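Local coordinates for photosystem II extrinsic protein V (Arthrospira maxima, PDB 1F1C) that carries a covalently bound, bis-histidine heme c and, as a lumenal extrinsic subunit, probably stabilises the oxygen-evolving complex of photosystem II, at residues 62-65 with 71-74; 6-11 with 116-121; 21-26 with 110-115. All blocks are in the same frame, centred on the assembly; numbering follows the deposited sequence.

Interaction 1: residues 62-65 with 71-74; sequences PPRD and VDYI. With HEC (heme c), chain C.
Arg64, from the loop before helix 67-75, reaches across to that helix and meets Asp72 and Tyr73. Its NH1 gives a hydrogen bond to Asp72 OD1 at 3.1 Å, the bond of a salt bridge; the donor comes to the anti side of that oxygen, 32° out of the carboxylate plane. NH1 also donates to the backbone oxygen of Ala69, so two acceptors share this nitrogen. Arg64 NH2 donates to a water 2.9 Å away, which in turn donates to Asp72 OD1, and in a weak bond NH2 reaches Thr78 OG1. Although Arg64 NH1 lies 3.3 Å from Tyr73 N, both are donors and do not bond. The arginine turns one face to Tyr73 CD1 and the opposite face to Pro62 CD. The planes of guanidinium and phenol ring stand 86° apart. A long, flat cation suits this buried place because it bonds at its rim while its faces pack. Tyr73 CG lies anti to the backbone N (chi1 -171°), which carries the ring over the heme, where Tyr73 OH approaches HEC CHA to 3.2 Å and is weakly bonded to Thr78 O; the ring meets axial His90 edge-to-face. The arrangement belongs to the heme pocket of a bis-histidine c-type cytochrome.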
loop_
_atom_site.group_PDB
_atom_site.type_symbol
_atom_site.label_atom_id
_atom_site.label_comp_id
_atom_site.label_asym_id
_atom_site.label_seq_id
_atom_site.Cartn_x
_atom_site.Cartn_y
_atom_site.Cartn_z
ATOM N N PRO A 62 -6.420 15.237 -8.719
ATOM C CA PRO A 62 -7.402 16.319 -8.813
ATOM C C PRO A 62 -8.339 16.215 -7.612
ATOM O O PRO A 62 -8.285 15.235 -6.865
ATOM C CB PRO A 62 -8.144 16.025 -10.124
ATOM C CG PRO A 62 -7.265 15.031 -10.842
ATOM C CD PRO A 62 -6.692 14.206 -9.725
ATOM N N PRO A 63 -9.194 17.230 -7.403
ATOM C CA PRO A 63 -10.111 17.167 -6.266
ATOM C C PRO A 63 -10.914 15.871 -6.343
ATOM O O PRO A 63 -11.344 15.471 -7.413
ATOM C CB PRO A 63 -10.989 18.400 -6.464
ATOM C CG PRO A 63 -10.043 19.374 -7.109
ATOM C CD PRO A 63 -9.324 18.510 -8.122
ATOM N N ARG A 64 -11.087 15.211 -5.210
ATOM C CA ARG A 64 -11.846 13.975 -5.159
ATOM C C ARG A 64 -13.171 14.265 -4.472
ATOM O O ARG A 64 -13.710 13.416 -3.768
ATOM C CB ARG A 64 -11.059 12.926 -4.373
ATOM C CG ARG A 64 -9.670 12.646 -4.936
ATOM C CD ARG A 64 -9.762 12.080 -6.349
ATOM N NE ARG A 64 -8.459 11.652 -6.866
ATOM C CZ ARG A 64 -8.299 10.906 -7.952
ATOM N NH1 ARG A 64 -9.358 10.497 -8.645
ATOM N NH2 ARG A 64 -7.080 10.565 -8.343
ATOM N N ASP A 65 -13.687 15.473 -4.684
ATOM C CA ASP A 65 -14.937 15.897 -4.063
ATOM C C ASP A 65 -16.208 15.762 -4.903
ATOM O O ASP A 65 -17.182 16.472 -4.668
ATOM C CB ASP A 65 -14.813 17.342 -3.555
ATOM C CG ASP A 65 -14.404 18.319 -4.649
ATOM O OD1 ASP A 65 -14.425 17.939 -5.843
ATOM O OD2 ASP A 65 -14.069 19.479 -4.311
ATOM N N VAL A 71 -14.942 7.821 -8.004
ATOM C CA VAL A 71 -14.994 6.569 -8.741
ATOM C C VAL A 71 -13.661 6.324 -9.446
ATOM O O VAL A 71 -13.140 5.205 -9.419
ATOM C CB VAL A 71 -16.138 6.585 -9.766
ATOM C CG1 VAL A 71 -16.073 5.338 -10.644
ATOM C CG2 VAL A 71 -17.466 6.644 -9.037
ATOM N N ASP A 72 -13.105 7.375 -10.050
ATOM C CA ASP A 72 -11.821 7.290 -10.750
ATOM C C ASP A 72 -10.742 6.849 -9.788
ATOM O O ASP A 72 -9.904 5.995 -10.104
ATOM C CB ASP A 72 -11.426 8.655 -11.323
ATOM C CG ASP A 72 -10.038 8.651 -11.962
ATOM O OD1 ASP A 72 -9.234 9.555 -11.648
ATOM O OD2 ASP A 72 -9.746 7.753 -12.784
ATOM N N TYR A 73 -10.760 7.457 -8.607
ATOM C CA TYR A 73 -9.780 7.156 -7.581
ATOM C C TYR A 73 -9.703 5.669 -7.256
ATOM O O TYR A 73 -8.611 5.109 -7.166
ATOM C CB TYR A 73 -10.084 7.929 -6.296
ATOM C CG TYR A 73 -8.961 7.796 -5.308
ATOM C CD1 TYR A 73 -7.859 8.659 -5.353
ATOM C CD2 TYR A 73 -8.939 6.740 -4.400
ATOM C CE1 TYR A 73 -6.760 8.465 -4.512
ATOM C CE2 TYR A 73 -7.845 6.532 -3.569
ATOM C CZ TYR A 73 -6.761 7.396 -3.625
ATOM O OH TYR A 73 -5.690 7.194 -2.787
ATOM N N ILE A 74 -10.856 5.031 -7.067
ATOM C CA ILE A 74 -10.874 3.611 -6.742
ATOM C C ILE A 74 -10.406 2.787 -7.926
ATOM O O ILE A 74 -9.738 1.767 -7.757
ATOM C CB ILE A 74 -12.270 3.145 -6.322
ATOM C CG1 ILE A 74 -12.725 3.960 -5.114
ATOM C CG2 ILE A 74 -12.240 1.656 -5.992
ATOM C CD1 ILE A 74 -14.214 3.843 -4.808
HETATM FE FE HEC C . -7.921 4.512 0.795
HETATM C CHA HEC C . -6.408 7.512 0.296
HETATM C CHB HEC C . -10.831 5.774 -0.691
HETATM C CHC HEC C . -9.475 1.491 1.041
HETATM C CHD HEC C . -5.308 3.443 2.655
HETATM N NA HEC C . -8.461 6.222 -0.072
HETATM C C1A HEC C . -7.702 7.354 -0.203
HETATM C C2A HEC C . -8.488 8.396 -0.807
HETATM C C3A HEC C . -9.703 7.921 -1.079
HETATM C C4A HEC C . -9.705 6.589 -0.585
HETATM C CMA HEC C . -10.798 8.546 -1.930
HETATM C CAA HEC C . -8.029 9.779 -1.126
HETATM C CBA HEC C . -8.232 10.595 0.125
HETATM C CGA HEC C . -8.001 12.058 -0.124
HETATM O O1A HEC C . -7.614 12.409 -1.254
HETATM O O2A HEC C . -8.204 12.855 0.809
HETATM N NB HEC C . -9.716 3.786 0.273
HETATM C C1B HEC C . -10.820 4.456 -0.307
HETATM C C2B HEC C . -11.893 3.563 -0.592
HETATM C C3B HEC C . -11.463 2.336 -0.233
HETATM C C4B HEC C . -10.154 2.482 0.362
HETATM C CMB HEC C . -13.261 3.898 -1.163
HETATM C CAB HEC C . -12.161 1.147 -0.444
HETATM C CBB HEC C . -12.459 0.682 -1.739
HETATM N NC HEC C . -7.498 2.857 1.687
HETATM C C1C HEC C . -8.259 1.699 1.711
HETATM C C2C HEC C . -7.629 0.682 2.482
HETATM C C3C HEC C . -6.427 1.179 2.896
HETATM C C4C HEC C . -6.378 2.568 2.429
HETATM C CMC HEC C . -8.216 -0.680 2.845
HETATM C CAC HEC C . -5.513 0.503 3.746
HETATM C CBC HEC C . -4.925 -0.743 3.372
HETATM N ND HEC C . -6.193 5.284 1.306
HETATM C C1D HEC C . -5.194 4.691 2.045
HETATM C C2D HEC C . -4.070 5.551 2.188
HETATM C C3D HEC C . -4.380 6.685 1.528
HETATM C C4D HEC C . -5.711 6.535 1.003
HETATM C CMD HEC C . -2.851 5.323 3.110
HETATM C CAD HEC C . -3.462 7.888 1.289
HETATM C CBD HEC C . -2.606 7.726 0.033
HETATM C CGD HEC C . -1.745 8.951 -0.261
HETATM O O1D HEC C . -2.293 10.017 -0.596
HETATM O O2D HEC C . -0.507 8.850 -0.150
HETATM O O HOH W 1 -6.957 8.724 -10.623
#

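Interaction 2: residues 6-11 with 116-121; sequences RTFPIN and YILLQP
The ring of Phe8 packs against Leu118 and Leu119 on segment 116-121 of helix 107-124. CD2 of Phe8 rests on CB of Leu118 at 3.8 Å, while its CE2 comes equally close to CA of Leu119, so the ring touches the helix backbone itself. The second flat group, the Tyr116 ring, belongs to another side of the helix: one face carries Gln120 CG, and Phe31 of helix 21-34 meets the ring with planes inclined. Leu118 holds CG anti to its carbonyl carbon (chi1 -58°), and its CD1 reaches Phe8 CB at 3.9 Å and, more loosely, Pro9. Leu119 instead swings CG anti to the backbone N, bringing CD1 to 4.1 Å from Phe8 CZ. Leucines suit this surface: their flexible apolar chains cover the ring and CB of Phe8. Ile67 of helix 67-75 also touches both Phe8 and Leu118. Within the helix, Gln120 NE2 donates to Tyr116 O at 3.3 Å, and this oxygen also accepts from the backbone N of Leu119 and of Gln120. Between strand 7-9 and the helix the side-chain contact is apolar, consistent with cohesion from hydrophobic burial and dispersion.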
loop_
_atom_site.group_PDB
_atom_site.type_symbol
_atom_site.label_atom_id
_atom_site.label_comp_id
_atom_site.label_asym_id
_atom_site.label_seq_id
_atom_site.Cartn_x
_atom_site.Cartn_y
_atom_site.Cartn_z
ATOM N N ARG A 6 -29.149 14.124 -0.364
ATOM C CA ARG A 6 -28.743 13.099 -1.314
ATOM C C ARG A 6 -28.394 13.647 -2.694
ATOM O O ARG A 6 -28.349 12.899 -3.667
ATOM C CB ARG A 6 -29.842 12.038 -1.419
ATOM C CG ARG A 6 -30.022 11.240 -0.126
ATOM C CD ARG A 6 -31.446 10.746 0.061
ATOM N NE ARG A 6 -31.907 9.934 -1.058
ATOM C CZ ARG A 6 -32.977 10.220 -1.795
ATOM N NH1 ARG A 6 -33.704 11.302 -1.534
ATOM N NH2 ARG A 6 -33.321 9.424 -2.798
ATOM N N THR A 7 -28.146 14.953 -2.767
ATOM C CA THR A 7 -27.764 15.603 -4.017
ATOM C C THR A 7 -26.256 15.850 -3.937
ATOM O O THR A 7 -25.803 16.596 -3.071
ATOM C CB THR A 7 -28.466 16.972 -4.200
ATOM O OG1 THR A 7 -29.890 16.798 -4.227
ATOM C CG2 THR A 7 -28.033 17.615 -5.503
ATOM N N PHE A 8 -25.483 15.225 -4.824
ATOM C CA PHE A 8 -24.039 15.403 -4.808
ATOM C C PHE A 8 -23.529 15.839 -6.164
ATOM O O PHE A 8 -24.223 15.705 -7.169
ATOM C CB PHE A 8 -23.327 14.098 -4.444
ATOM C CG PHE A 8 -23.998 13.324 -3.362
ATOM C CD1 PHE A 8 -24.978 12.391 -3.672
ATOM C CD2 PHE A 8 -23.674 13.543 -2.026
ATOM C CE1 PHE A 8 -25.631 11.686 -2.667
ATOM C CE2 PHE A 8 -24.321 12.843 -1.008
ATOM C CZ PHE A 8 -25.302 11.912 -1.329
ATOM N N PRO A 9 -22.305 16.377 -6.209
ATOM C CA PRO A 9 -21.743 16.808 -7.486
ATOM C C PRO A 9 -21.318 15.502 -8.149
ATOM O O PRO A 9 -20.545 14.741 -7.564
ATOM C CB PRO A 9 -20.528 17.642 -7.078
ATOM C CG PRO A 9 -20.738 17.939 -5.623
ATOM C CD PRO A 9 -21.402 16.713 -5.099
ATOM N N ILE A 10 -21.820 15.222 -9.347
ATOM C CA ILE A 10 -21.458 13.980 -10.017
ATOM C C ILE A 10 -20.092 14.093 -10.685
ATOM O O ILE A 10 -19.371 13.105 -10.812
ATOM C CB ILE A 10 -22.496 13.580 -11.083
ATOM C CG1 ILE A 10 -22.030 12.297 -11.776
ATOM C CG2 ILE A 10 -22.677 14.704 -12.087
ATOM C CD1 ILE A 10 -22.787 11.958 -13.027
ATOM N N ASN A 11 -19.741 15.301 -11.111
ATOM C CA ASN A 11 -18.459 15.536 -11.761
ATOM C C ASN A 11 -17.892 16.860 -11.291
ATOM O O ASN A 11 -18.490 17.534 -10.453
ATOM C CB ASN A 11 -18.618 15.573 -13.282
ATOM C CG ASN A 11 -19.683 16.556 -13.726
ATOM O OD1 ASN A 11 -19.958 17.549 -13.040
ATOM N ND2 ASN A 11 -20.285 16.291 -14.878
ATOM N N TYR A 116 -21.788 7.445 -0.757
ATOM C CA TYR A 116 -21.712 7.217 0.685
ATOM C C TYR A 116 -20.657 8.127 1.311
ATOM O O TYR A 116 -20.939 8.867 2.258
ATOM C CB TYR A 116 -21.356 5.752 0.981
ATOM C CG TYR A 116 -21.084 5.495 2.442
ATOM C CD1 TYR A 116 -22.106 5.575 3.384
ATOM C CD2 TYR A 116 -19.794 5.215 2.892
ATOM C CE1 TYR A 116 -21.853 5.387 4.738
ATOM C CE2 TYR A 116 -19.531 5.021 4.240
ATOM C CZ TYR A 116 -20.565 5.111 5.157
ATOM O OH TYR A 116 -20.309 4.933 6.497
ATOM N N ILE A 117 -19.438 8.059 0.783
ATOM C CA ILE A 117 -18.348 8.879 1.290
ATOM C C ILE A 117 -18.746 10.351 1.354
ATOM O O ILE A 117 -18.544 10.996 2.378
ATOM C CB ILE A 117 -17.072 8.733 0.410
ATOM C CG1 ILE A 117 -16.473 7.321 0.583
ATOM C CG2 ILE A 117 -16.063 9.836 0.774
ATOM C CD1 ILE A 117 -15.249 7.002 -0.319
ATOM N N LEU A 118 -19.322 10.869 0.269
ATOM C CA LEU A 118 -19.731 12.276 0.200
ATOM C C LEU A 118 -20.911 12.604 1.110
ATOM O O LEU A 118 -21.136 13.766 1.460
ATOM C CB LEU A 118 -20.095 12.663 -1.243
ATOM C CG LEU A 118 -19.045 12.494 -2.351
ATOM C CD1 LEU A 118 -19.699 12.811 -3.692
ATOM C CD2 LEU A 118 -17.850 13.397 -2.108
ATOM N N LEU A 119 -21.671 11.584 1.490
ATOM C CA LEU A 119 -22.820 11.794 2.352
ATOM C C LEU A 119 -22.442 12.011 3.815
ATOM O O LEU A 119 -22.965 12.909 4.458
ATOM C CB LEU A 119 -23.768 10.600 2.267
ATOM C CG LEU A 119 -24.998 10.663 3.183
ATOM C CD1 LEU A 119 -25.926 11.785 2.749
ATOM C CD2 LEU A 119 -25.725 9.325 3.129
ATOM N N GLN A 120 -21.520 11.198 4.325
ATOM C CA GLN A 120 -21.125 11.260 5.722
ATOM C C GLN A 120 -20.947 12.635 6.357
ATOM O O GLN A 120 -21.554 12.913 7.388
ATOM C CB GLN A 120 -19.900 10.383 5.934
ATOM C CG GLN A 120 -20.193 8.952 5.541
ATOM C CD GLN A 120 -21.561 8.493 6.036
ATOM O OE1 GLN A 120 -21.773 8.321 7.230
ATOM N NE2 GLN A 120 -22.493 8.313 5.115
ATOM N N PRO A 121 -20.132 13.521 5.762
ATOM C CA PRO A 121 -20.014 14.830 6.425
ATOM C C PRO A 121 -21.343 15.607 6.472
ATOM O O PRO A 121 -21.586 16.407 7.372
ATOM C CB PRO A 121 -18.934 15.536 5.609
ATOM C CG PRO A 121 -19.052 14.892 4.233
ATOM C CD PRO A 121 -19.287 13.441 4.554
#

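Interaction 3: residues 21-26 with 110-115; sequences LKEIKK and LYNVAG
Glu23 and Asn112 bring the two helices together, with their CA atoms 5.4 Å apart and the helix axes nearly perpendicular, at a signed angle of -94°. The closest contacts are between polar groups and carbon. Asn112 CB lies 3.2 Å from the backbone oxygen of Glu23, and Asn112 ND2 comes equally near to CB of Glu23. The amide is thereby laid against the first turn of helix 21-34. The amide's OD1 has Lys26 CB at 3.9 Å, the aliphatic start of a chain whose extended remainder leads away. Asparagine suits the crossing because it is short enough to fit between closely approaching backbones.

A second group joins charge and ring. The carboxylate carbon CD of Glu23 lies at the edge of the Tyr111 ring, near its plane, and Glu23 OE2 is 3.4 Å from Tyr111 CE2, an approach that may be mildly favourable; carboxylate and ring planes are 53° apart. Glu23 CG stands anti to its carbonyl carbon (chi1 -63°), and the chain then extends toward Tyr111. The other oxygen, OE1, accepts a hydrogen bond from the backbone N of Ser20, just before the first turn.

A third feature is the lack of bulk at one position. Gly115 faces Ile24 without a side chain, which probably helps the axes approach to 7.6 Å. Since the two segments share neither a hydrogen bond nor a salt bridge, close van der Waals fit probably holds this crossing.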
loop_
_atom_site.group_PDB
_atom_site.type_symbol
_atom_site.label_atom_id
_atom_site.label_comp_id
_atom_site.label_asym_id
_atom_site.label_seq_id
_atom_site.Cartn_x
_atom_site.Cartn_y
_atom_site.Cartn_z
ATOM N N LEU A 21 -31.582 6.432 -1.639
ATOM C CA LEU A 21 -31.113 6.016 -0.334
ATOM C C LEU A 21 -30.615 4.581 -0.440
ATOM O O LEU A 21 -29.618 4.220 0.179
ATOM C CB LEU A 21 -32.247 6.118 0.693
ATOM C CG LEU A 21 -31.915 5.620 2.106
ATOM C CD1 LEU A 21 -30.638 6.296 2.598
ATOM C CD2 LEU A 21 -33.073 5.906 3.041
ATOM N N LYS A 22 -31.297 3.771 -1.243
ATOM C CA LYS A 22 -30.906 2.376 -1.413
ATOM C C LYS A 22 -29.454 2.246 -1.868
ATOM O O LYS A 22 -28.703 1.423 -1.343
ATOM C CB LYS A 22 -31.825 1.683 -2.425
ATOM C CG LYS A 22 -31.619 0.176 -2.506
ATOM C CD LYS A 22 -32.603 -0.489 -3.468
ATOM C CE LYS A 22 -32.224 -0.269 -4.930
ATOM N NZ LYS A 22 -30.931 -0.926 -5.292
ATOM N N GLU A 23 -29.060 3.061 -2.841
ATOM C CA GLU A 23 -27.701 3.025 -3.367
ATOM C C GLU A 23 -26.689 3.361 -2.283
ATOM O O GLU A 23 -25.617 2.753 -2.205
ATOM C CB GLU A 23 -27.561 4.000 -4.533
ATOM C CG GLU A 23 -28.438 3.646 -5.727
ATOM C CD GLU A 23 -28.411 4.711 -6.806
ATOM O OE1 GLU A 23 -28.767 5.871 -6.502
ATOM O OE2 GLU A 23 -28.032 4.387 -7.951
ATOM N N ILE A 24 -27.032 4.331 -1.444
ATOM C CA ILE A 24 -26.154 4.736 -0.361
ATOM C C ILE A 24 -25.996 3.608 0.659
ATOM O O ILE A 24 -24.913 3.425 1.220
ATOM C CB ILE A 24 -26.689 6.005 0.331
ATOM C CG1 ILE A 24 -26.704 7.163 -0.670
ATOM C CG2 ILE A 24 -25.821 6.363 1.514
ATOM C CD1 ILE A 24 -27.377 8.408 -0.144
ATOM N N LYS A 25 -27.069 2.855 0.902
ATOM C CA LYS A 25 -27.015 1.735 1.841
ATOM C C LYS A 25 -26.004 0.739 1.307
ATOM O O LYS A 25 -25.243 0.143 2.067
ATOM C CB LYS A 25 -28.376 1.037 1.948
ATOM C CG LYS A 25 -29.421 1.742 2.811
ATOM C CD LYS A 25 -29.053 1.690 4.287
ATOM C CE LYS A 25 -30.159 2.281 5.158
ATOM N NZ LYS A 25 -29.791 2.299 6.605
ATOM N N LYS A 26 -26.010 0.554 -0.012
ATOM C CA LYS A 26 -25.091 -0.375 -0.663
ATOM C C LYS A 26 -23.669 0.168 -0.673
ATOM O O LYS A 26 -22.711 -0.593 -0.563
ATOM C CB LYS A 26 -25.530 -0.651 -2.100
ATOM C CG LYS A 26 -26.796 -1.483 -2.223
ATOM C CD LYS A 26 -27.111 -1.757 -3.687
ATOM C CE LYS A 26 -28.357 -2.606 -3.836
ATOM N NZ LYS A 26 -28.685 -2.891 -5.266
ATOM N N LEU A 110 -18.922 1.351 -7.137
ATOM C CA LEU A 110 -18.013 2.478 -7.046
ATOM C C LEU A 110 -18.796 3.765 -6.940
ATOM O O LEU A 110 -18.435 4.676 -6.192
ATOM C CB LEU A 110 -17.091 2.510 -8.266
ATOM C CG LEU A 110 -15.678 1.977 -8.009
ATOM C CD1 LEU A 110 -15.695 0.897 -6.937
ATOM C CD2 LEU A 110 -15.094 1.449 -9.311
ATOM N N TYR A 111 -19.879 3.816 -7.695
ATOM C CA TYR A 111 -20.776 4.962 -7.724
ATOM C C TYR A 111 -21.451 5.135 -6.351
ATOM O O TYR A 111 -21.591 6.256 -5.849
ATOM C CB TYR A 111 -21.825 4.720 -8.815
ATOM C CG TYR A 111 -22.965 5.716 -8.869
ATOM C CD1 TYR A 111 -22.852 6.898 -9.602
ATOM C CD2 TYR A 111 -24.188 5.440 -8.240
ATOM C CE1 TYR A 111 -23.943 7.779 -9.722
ATOM C CE2 TYR A 111 -25.274 6.309 -8.349
ATOM C CZ TYR A 111 -25.146 7.470 -9.095
ATOM O OH TYR A 111 -26.236 8.295 -9.247
ATOM N N ASN A 112 -21.857 4.012 -5.756
ATOM C CA ASN A 112 -22.531 3.992 -4.452
ATOM C C ASN A 112 -21.575 4.373 -3.307
ATOM O O ASN A 112 -21.918 5.174 -2.420
ATOM C CB ASN A 112 -23.112 2.591 -4.186
ATOM C CG ASN A 112 -24.143 2.159 -5.239
ATOM O OD1 ASN A 112 -24.350 0.969 -5.452
ATOM N ND2 ASN A 112 -24.793 3.121 -5.878
ATOM N N VAL A 113 -20.379 3.790 -3.322
ATOM C CA VAL A 113 -19.408 4.085 -2.282
ATOM C C VAL A 113 -19.080 5.575 -2.346
ATOM O O VAL A 113 -18.932 6.227 -1.309
ATOM C CB VAL A 113 -18.106 3.259 -2.460
ATOM C CG1 VAL A 113 -17.175 3.487 -1.271
ATOM C CG2 VAL A 113 -18.437 1.792 -2.579
ATOM N N ALA A 114 -18.986 6.106 -3.563
ATOM C CA ALA A 114 -18.686 7.522 -3.765
ATOM C C ALA A 114 -19.777 8.395 -3.141
ATOM O O ALA A 114 -19.494 9.411 -2.504
ATOM C CB ALA A 114 -18.558 7.818 -5.262
ATOM N N GLY A 115 -21.031 7.993 -3.335
ATOM C CA GLY A 115 -22.129 8.743 -2.768
ATOM C C GLY A 115 -22.091 8.640 -1.256
ATOM O O GLY A 115 -22.339 9.620 -0.549
#

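Helix 107-124 is the common element of interactions 2 and 3: strand 7-9 packs on one part of it and helix 21-34 crosses the preceding part, and Leu119 touches Ile24 where the two contacts meet. Interaction 1 reaches the same helix through Val71, which packs on Leu110, Tyr111 and Ala114, while Asp65 meets Pro9 and Leu118 of interaction 2. The most buried of the three, interaction 1 lies beside the heme and alone relies on a salt bridge and a bridging water. Interaction 2 is partly buried and apolar. Interaction 3, also partly buried, mixes polar side chains with carbon contacts and ends at exposed Lys26 at its margin.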